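Computationally designed four-helix bundle protein (Synthetic construct, PDB 3U3B) has no known biological function but serves as a hyperthermostable four-helix bundle whose hydrophobic core was completely redesigned by flexible-backbone computation. Local coordinates at residues E14-I19 with R99-K104; Q20-D25 with Y43-T48. All coordinates share one frame; numbering follows the deposited sequence. Where two conformers were deposited one is given.

Interaction 1: residues E14-I19 with R99-K104; sequences ELKELI and RELDKK
L101 carries this contact, an apolar side chain that the last turn of helix 84-102 pushes against L15, K16 and I19 of helix 3-30. The two segments belong to the first and last helices of a four-helix bundle, about 10 Å from the centre of the chain to the centre of the contact, and no hydrogen bond passes between them. The closest backbone pair is K16 with L101, whose CA atoms stand 8.4 Å apart.

L101 reaches across because its CG lies anti to the backbone N (chi1 -173°), with the two methyls spread at the tip. CD2 does most of the touching: it comes 3.8 Å from L15 CB, and it also meets the CG methylene of K16 and, at 4.1 Å, the CD1 methyl of I19. These three partners fit the i, i+1, i+4 spacing of one helical surface, with L15 and I19 a turn apart. The other methyl takes a separate partner, L101 CD1 lying 3.8 Å from L15 CD1, so both branches of L101 are used against L15. The side chains of I19 and L101 run past one another in opposite senses. Behind this group, L15 and I19 also touch helix 36-56, at I52 and M49 respectively, while I19 reaches V97 and T98 farther back on helix 84-102; the cluster thus belongs to the bundle interior.

K16 forms the solvent edge. It touches L101 with its CG methylene only, the two side chains crossing at a slant, and its extended chain then leaves the leucine. The opposite charges of K16 and D102 may attract weakly, but there is no salt bridge: the chain passes the carboxylate with K16 CE nearest, 4.4 Å from D102 OD1, and K16 NZ beyond it at 4.8 Å from the same oxygen.

Interaction 2: residues Q20-D25 with Y43-T48; sequences QNVNDD and YRLVHT
V22 and L45 make the main apolar contact, methyl against side-chain base. V22 CG2 sits 3.6 Å from L45 CB and also touches L45 CD1, the valine and leucine side chains lying flank to flank with opposite headings. The valine presents this methyl because CG1 is turned anti to the backbone N (chi1 172°), which sets CG2 anti to the carbonyl carbon. The same CG2 meets V46 at 4.2 Å from that residue's own CG2, a looser, tip-to-tip touch. Farther out, N21 adds only its CB, 4.0 Å from L45 CD1.

The backbones behind these side chains are neighbouring antiparallel helices of the four-helix bundle, 3-30 and 36-56. Over the two short segments their axes come within 9.8 Å at 164° between N-to-C directions, and the V22 and L45 CA atoms face each other 6.8 Å apart. V22 continues inward to L94 of helix 84-102, and V46 to M69 of helix 59-76.

Polar groups lie around this apolar patch without bridging it. The D25 side chain comes across L45 at roughly a right angle, with D25 OD2 3.8 Å from L45 CD1, a van der Waals contact.

The side-chain hydrogen bonds stay within their own helices. Q20 NE2 donates to D24 OD1 over 3.0 Å, bent to 139° at the hydrogen and arriving from above the carboxylate plane. On the other helix T48 OG1 donates to R44 O at 2.8 Å, while T48 N reaches that same oxygen from the opposite face of the carbonyl plane.

Overall arrangement
Helix 3-30 is common to both contacts, which use consecutive segments of it to meet different neighbours: helix 84-102 in interaction 1 and helix 36-56 in interaction 2. Their centres are 12 Å apart, and L18 joins them, packing CD2 on L45 CD2 at 3.9 Å and CD1 on the CG2 methyl of T48. Interaction 1 lies nearer one end of the bundle, yet most of its touching residues are buried, with a lysine chain at its margin. Interaction 2 sits closer to the centre of the chain but is only partly buried, with V22 packed on L45 and V46, and asparagine and aspartate beside the leucine. Apolar packing spans both; neither has a hydrogen bond across.

Interaction 1: residues E14-I19 with R99-K104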
loop_
_atom_site.group_PDB
_atom_site.type_symbol
_atom_site.label_atom_id
_atom_site.label_comp_id
_atom_site.label_asym_id
_atom_site.label_seq_id
_atom_site.Cartn_x
_atom_site.Cartn_y
_atom_site.Cartn_z
ATOM N N GLU A 14 10.825 1.122 -7.337
ATOM C CA GLU A 14 9.789 2.144 -7.316
ATOM C C GLU A 14 8.658 1.726 -6.383
ATOM O O GLU A 14 8.123 2.551 -5.621
ATOM C CB GLU A 14 9.287 2.361 -8.734
ATOM C CG GLU A 14 8.160 3.344 -8.903
ATOM C CD GLU A 14 7.657 3.349 -10.332
ATOM O OE1 GLU A 14 7.893 2.345 -11.033
ATOM O OE2 GLU A 14 7.037 4.343 -10.762
ATOM N N LEU A 15 8.319 0.439 -6.417
ATOM C CA LEU A 15 7.257 -0.093 -5.580
ATOM C C LEU A 15 7.664 -0.066 -4.108
ATOM O O LEU A 15 6.844 0.250 -3.227
ATOM C CB LEU A 15 6.881 -1.504 -5.992
ATOM C CG LEU A 15 6.021 -1.622 -7.252
ATOM C CD1 LEU A 15 5.942 -3.094 -7.735
ATOM C CD2 LEU A 15 4.633 -1.022 -7.047
ATOM N N LYS A 16 8.927 -0.395 -3.841
ATOM C CA LYS A 16 9.471 -0.317 -2.480
ATOM C C LYS A 16 9.503 1.110 -1.926
ATOM O O LYS A 16 9.274 1.318 -0.723
ATOM C CB LYS A 16 10.880 -0.911 -2.433
ATOM C CG LYS A 16 10.918 -2.390 -2.668
ATOM C CD LYS A 16 12.360 -2.880 -2.697
ATOM C CE LYS A 16 12.445 -4.377 -2.975
ATOM N NZ LYS A 16 13.849 -4.905 -2.858
ATOM N N GLU A 17 9.793 2.092 -2.778
ATOM C CA GLU A 17 9.753 3.497 -2.357
ATOM C C GLU A 17 8.317 3.932 -2.012
ATOM O O GLU A 17 8.084 4.621 -1.002
ATOM C CB GLU A 17 10.362 4.413 -3.427
ATOM C CG GLU A 17 11.879 4.614 -3.293
ATOM C CD GLU A 17 12.497 5.438 -4.419
ATOM O OE1 GLU A 17 11.925 5.459 -5.534
ATOM O OE2 GLU A 17 13.564 6.064 -4.184
ATOM N N LEU A 18 7.355 3.531 -2.837
ATOM C CA LEU A 18 5.954 3.825 -2.560
ATOM C C LEU A 18 5.497 3.175 -1.250
ATOM O O LEU A 18 4.782 3.808 -0.479
ATOM C CB LEU A 18 5.065 3.374 -3.729
ATOM C CG LEU A 18 5.302 4.123 -5.031
ATOM C CD1 LEU A 18 4.613 3.415 -6.172
ATOM C CD2 LEU A 18 4.806 5.568 -4.916
ATOM N N ILE A 19 5.908 1.931 -0.993
ATOM C CA ILE A 19 5.592 1.253 0.272
ATOM C C ILE A 19 6.190 1.986 1.478
ATOM O O ILE A 19 5.517 2.210 2.480
ATOM C CB ILE A 19 6.059 -0.225 0.241
ATOM C CG1 ILE A 19 5.136 -1.038 -0.664
ATOM C CG2 ILE A 19 6.101 -0.834 1.623
ATOM C CD1 ILE A 19 5.666 -2.422 -0.990
ATOM N N ARG A 99 6.587 -8.568 1.684
ATOM C CA ARG A 99 7.153 -9.913 1.568
ATOM C C ARG A 99 6.922 -10.466 0.160
ATOM O O ARG A 99 7.841 -11.023 -0.465
ATOM C CB ARG A 99 6.541 -10.882 2.581
ATOM C CG ARG A 99 6.881 -10.562 4.041
ATOM C CD ARG A 99 8.362 -10.595 4.298
ATOM N NE ARG A 99 8.680 -10.546 5.741
ATOM C CZ ARG A 99 9.881 -10.813 6.251
ATOM N NH1 ARG A 99 10.883 -11.157 5.447
ATOM N NH2 ARG A 99 10.096 -10.762 7.560
ATOM N N GLU A 100 5.684 -10.352 -0.305
ATOM C CA GLU A 100 5.289 -10.937 -1.588
ATOM C C GLU A 100 6.111 -10.311 -2.699
ATOM O O GLU A 100 6.507 -10.975 -3.661
ATOM C CB GLU A 100 3.792 -10.720 -1.832
ATOM C CG GLU A 100 3.244 -11.499 -3.009
ATOM C CD GLU A 100 3.352 -12.998 -2.808
ATOM O OE1 GLU A 100 3.129 -13.460 -1.666
ATOM O OE2 GLU A 100 3.671 -13.707 -3.789
ATOM N N LEU A 101 6.378 -9.024 -2.554
ATOM C CA LEU A 101 7.157 -8.303 -3.528
ATOM C C LEU A 101 8.595 -8.780 -3.505
ATOM O O LEU A 101 9.214 -8.960 -4.551
ATOM C CB LEU A 101 7.090 -6.811 -3.228
ATOM C CG LEU A 101 7.732 -5.943 -4.296
ATOM C CD1 LEU A 101 7.003 -6.129 -5.641
ATOM C CD2 LEU A 101 7.718 -4.498 -3.857
ATOM N N ASP A 102 9.123 -8.997 -2.309
ATOM C CA ASP A 102 10.513 -9.433 -2.141
ATOM C C ASP A 102 10.809 -10.663 -2.985
ATOM O O ASP A 102 11.956 -10.909 -3.376
ATOM C CB ASP A 102 10.795 -9.741 -0.665
ATOM C CG ASP A 102 10.885 -8.486 0.191
ATOM O OD1 ASP A 102 10.661 -7.375 -0.343
ATOM O OD2 ASP A 102 11.169 -8.615 1.406
ATOM N N LYS A 103 9.764 -11.432 -3.259
ATOM C CA LYS A 103 9.880 -12.633 -4.068
ATOM C C LYS A 103 10.023 -12.351 -5.566
ATOM O O LYS A 103 10.135 -13.292 -6.363
ATOM C CB LYS A 103 8.650 -13.507 -3.847
ATOM C CG LYS A 103 8.523 -14.045 -2.446
ATOM C CD LYS A 103 7.264 -14.871 -2.340
ATOM C CE LYS A 103 7.126 -15.520 -0.981
ATOM N NZ LYS A 103 5.834 -16.259 -0.880
ATOM N N LYS A 104 10.031 -11.072 -5.949
ATOM C CA LYS A 104 10.170 -10.691 -7.358
ATOM C C LYS A 104 11.628 -10.422 -7.739
ATOM O O LYS A 104 11.985 -10.433 -8.923
ATOM C CB LYS A 104 9.305 -9.470 -7.677
ATOM C CG LYS A 104 7.808 -9.725 -7.570
ATOM C CD LYS A 104 7.455 -10.999 -8.307
ATOM C CE LYS A 104 6.009 -11.390 -8.137
ATOM N NZ LYS A 104 5.722 -12.600 -8.980
#

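Interaction 2: residues Q20-D25 with Y43-T48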
loop_
_atom_site.group_PDB
_atom_site.type_symbol
_atom_site.label_atom_id
_atom_site.label_comp_id
_atom_site.label_asym_id
_atom_site.label_seq_id
_atom_site.Cartn_x
_atom_site.Cartn_y
_atom_site.Cartn_z
ATOM N N GLN A 20 7.451 2.371 1.383
ATOM C CA GLN A 20 8.057 3.143 2.437
ATOM C C GLN A 20 7.300 4.477 2.664
ATOM O O GLN A 20 7.135 4.912 3.799
ATOM C CB GLN A 20 9.526 3.409 2.125
ATOM C CG GLN A 20 10.249 4.081 3.286
ATOM C CD GLN A 20 10.094 3.290 4.581
ATOM O OE1 GLN A 20 10.472 2.124 4.653
ATOM N NE2 GLN A 20 9.511 3.915 5.598
ATOM N N ASN A 21 6.870 5.119 1.575
ATOM C CA ASN A 21 6.051 6.336 1.651
ATOM C C ASN A 21 4.744 6.087 2.415
ATOM O O ASN A 21 4.345 6.902 3.261
ATOM C CB ASN A 21 5.709 6.863 0.244
ATOM C CG ASN A 21 6.902 7.468 -0.488
ATOM O OD1 ASN A 21 7.854 7.966 0.122
ATOM N ND2 ASN A 21 6.827 7.467 -1.818
ATOM N N VAL A 22 4.082 4.963 2.134
ATOM C CA VAL A 22 2.866 4.584 2.867
ATOM C C VAL A 22 3.168 4.305 4.359
ATOM O O VAL A 22 2.436 4.757 5.251
ATOM C CB VAL A 22 2.118 3.370 2.226
ATOM C CG1 VAL A 22 0.995 2.913 3.116
ATOM C CG2 VAL A 22 1.534 3.753 0.861
ATOM N N ASN A 23 4.263 3.614 4.628
ATOM C CA ASN A 23 4.649 3.351 5.995
ATOM C C ASN A 23 4.955 4.629 6.770
ATOM O O ASN A 23 4.623 4.744 7.964
ATOM C CB ASN A 23 5.828 2.408 6.042
ATOM C CG ASN A 23 5.389 0.981 5.994
ATOM O OD1 ASN A 23 4.371 0.633 6.580
ATOM N ND2 ASN A 23 6.125 0.143 5.279
ATOM N N ASP A 24 5.588 5.576 6.094
ATOM C CA ASP A 24 5.903 6.878 6.693
ATOM C C ASP A 24 4.609 7.641 7.007
ATOM O O ASP A 24 4.489 8.247 8.067
ATOM C CB ASP A 24 6.823 7.681 5.766
ATOM C CG ASP A 24 8.284 7.165 5.765
ATOM O OD1 ASP A 24 8.769 6.589 6.766
ATOM O OD2 ASP A 24 8.956 7.313 4.730
ATOM N N ASP A 25 3.614 7.568 6.120
ATOM C CA ASP A 25 2.315 8.213 6.398
ATOM C C ASP A 25 1.501 7.484 7.473
ATOM O O ASP A 25 0.805 8.126 8.270
ATOM C CB ASP A 25 1.487 8.372 5.118
ATOM C CG ASP A 25 1.988 9.508 4.239
ATOM O OD1 ASP A 25 2.812 10.337 4.710
ATOM O OD2 ASP A 25 1.537 9.586 3.073
ATOM N N TYR A 43 -4.411 6.293 0.395
ATOM C CA TYR A 43 -5.252 5.654 -0.599
ATOM C C TYR A 43 -4.648 5.872 -1.969
ATOM O O TYR A 43 -4.548 4.922 -2.752
ATOM C CB TYR A 43 -6.670 6.211 -0.596
ATOM C CG TYR A 43 -7.563 5.456 -1.539
ATOM C CD1 TYR A 43 -8.292 4.364 -1.104
ATOM C CD2 TYR A 43 -7.609 5.784 -2.897
ATOM C CE1 TYR A 43 -9.078 3.649 -1.962
ATOM C CE2 TYR A 43 -8.410 5.063 -3.774
ATOM C CZ TYR A 43 -9.127 3.996 -3.293
ATOM O OH TYR A 43 -9.914 3.279 -4.137
ATOM N N ARG A 44 -4.254 7.115 -2.270
ATOM C CA ARG A 44 -3.720 7.429 -3.613
ATOM C C ARG A 44 -2.352 6.761 -3.908
ATOM O O ARG A 44 -2.077 6.397 -5.060
ATOM C CB ARG A 44 -3.710 8.939 -3.905
ATOM C CG ARG A 44 -5.125 9.526 -4.134
ATOM C CD ARG A 44 -5.141 11.020 -4.479
ATOM N NE ARG A 44 -4.607 11.829 -3.372
ATOM C CZ ARG A 44 -5.320 12.519 -2.492
ATOM N NH1 ARG A 44 -6.640 12.584 -2.558
ATOM N NH2 ARG A 44 -4.690 13.189 -1.549
ATOM N N LEU A 45 -1.517 6.584 -2.885
ATOM C CA LEU A 45 -0.271 5.862 -3.010
ATOM C C LEU A 45 -0.528 4.398 -3.332
ATOM O O LEU A 45 0.099 3.838 -4.259
ATOM C CB LEU A 45 0.574 5.981 -1.735
ATOM C CG LEU A 45 1.268 7.328 -1.547
ATOM C CD1 LEU A 45 1.730 7.490 -0.092
ATOM C CD2 LEU A 45 2.439 7.511 -2.514
ATOM N N VAL A 46 -1.453 3.786 -2.603
ATOM C CA VAL A 46 -1.781 2.383 -2.818
ATOM C C VAL A 46 -2.393 2.166 -4.218
ATOM O O VAL A 46 -2.100 1.158 -4.889
ATOM C CB VAL A 46 -2.702 1.861 -1.716
ATOM C CG1 VAL A 46 -3.166 0.445 -1.991
ATOM C CG2 VAL A 46 -1.991 1.918 -0.356
ATOM N N HIS A 47 -3.235 3.107 -4.660
ATOM C CA HIS A 47 -3.845 3.054 -5.987
ATOM C C HIS A 47 -2.779 3.098 -7.081
ATOM O O HIS A 47 -2.902 2.444 -8.136
ATOM C CB HIS A 47 -4.809 4.241 -6.130
ATOM C CG HIS A 47 -5.722 4.163 -7.305
ATOM N ND1 HIS A 47 -5.421 4.729 -8.523
ATOM C CD2 HIS A 47 -6.950 3.609 -7.445
ATOM C CE1 HIS A 47 -6.403 4.507 -9.372
ATOM N NE2 HIS A 47 -7.348 3.836 -8.742
ATOM N N THR A 48 -1.754 3.903 -6.843
ATOM C CA THR A 48 -0.607 4.031 -7.742
ATOM C C THR A 48 0.163 2.691 -7.834
ATOM O O THR A 48 0.517 2.217 -8.921
ATOM C CB THR A 48 0.317 5.169 -7.268
ATOM O OG1 THR A 48 -0.388 6.416 -7.354
ATOM C CG2 THR A 48 1.564 5.261 -8.095
#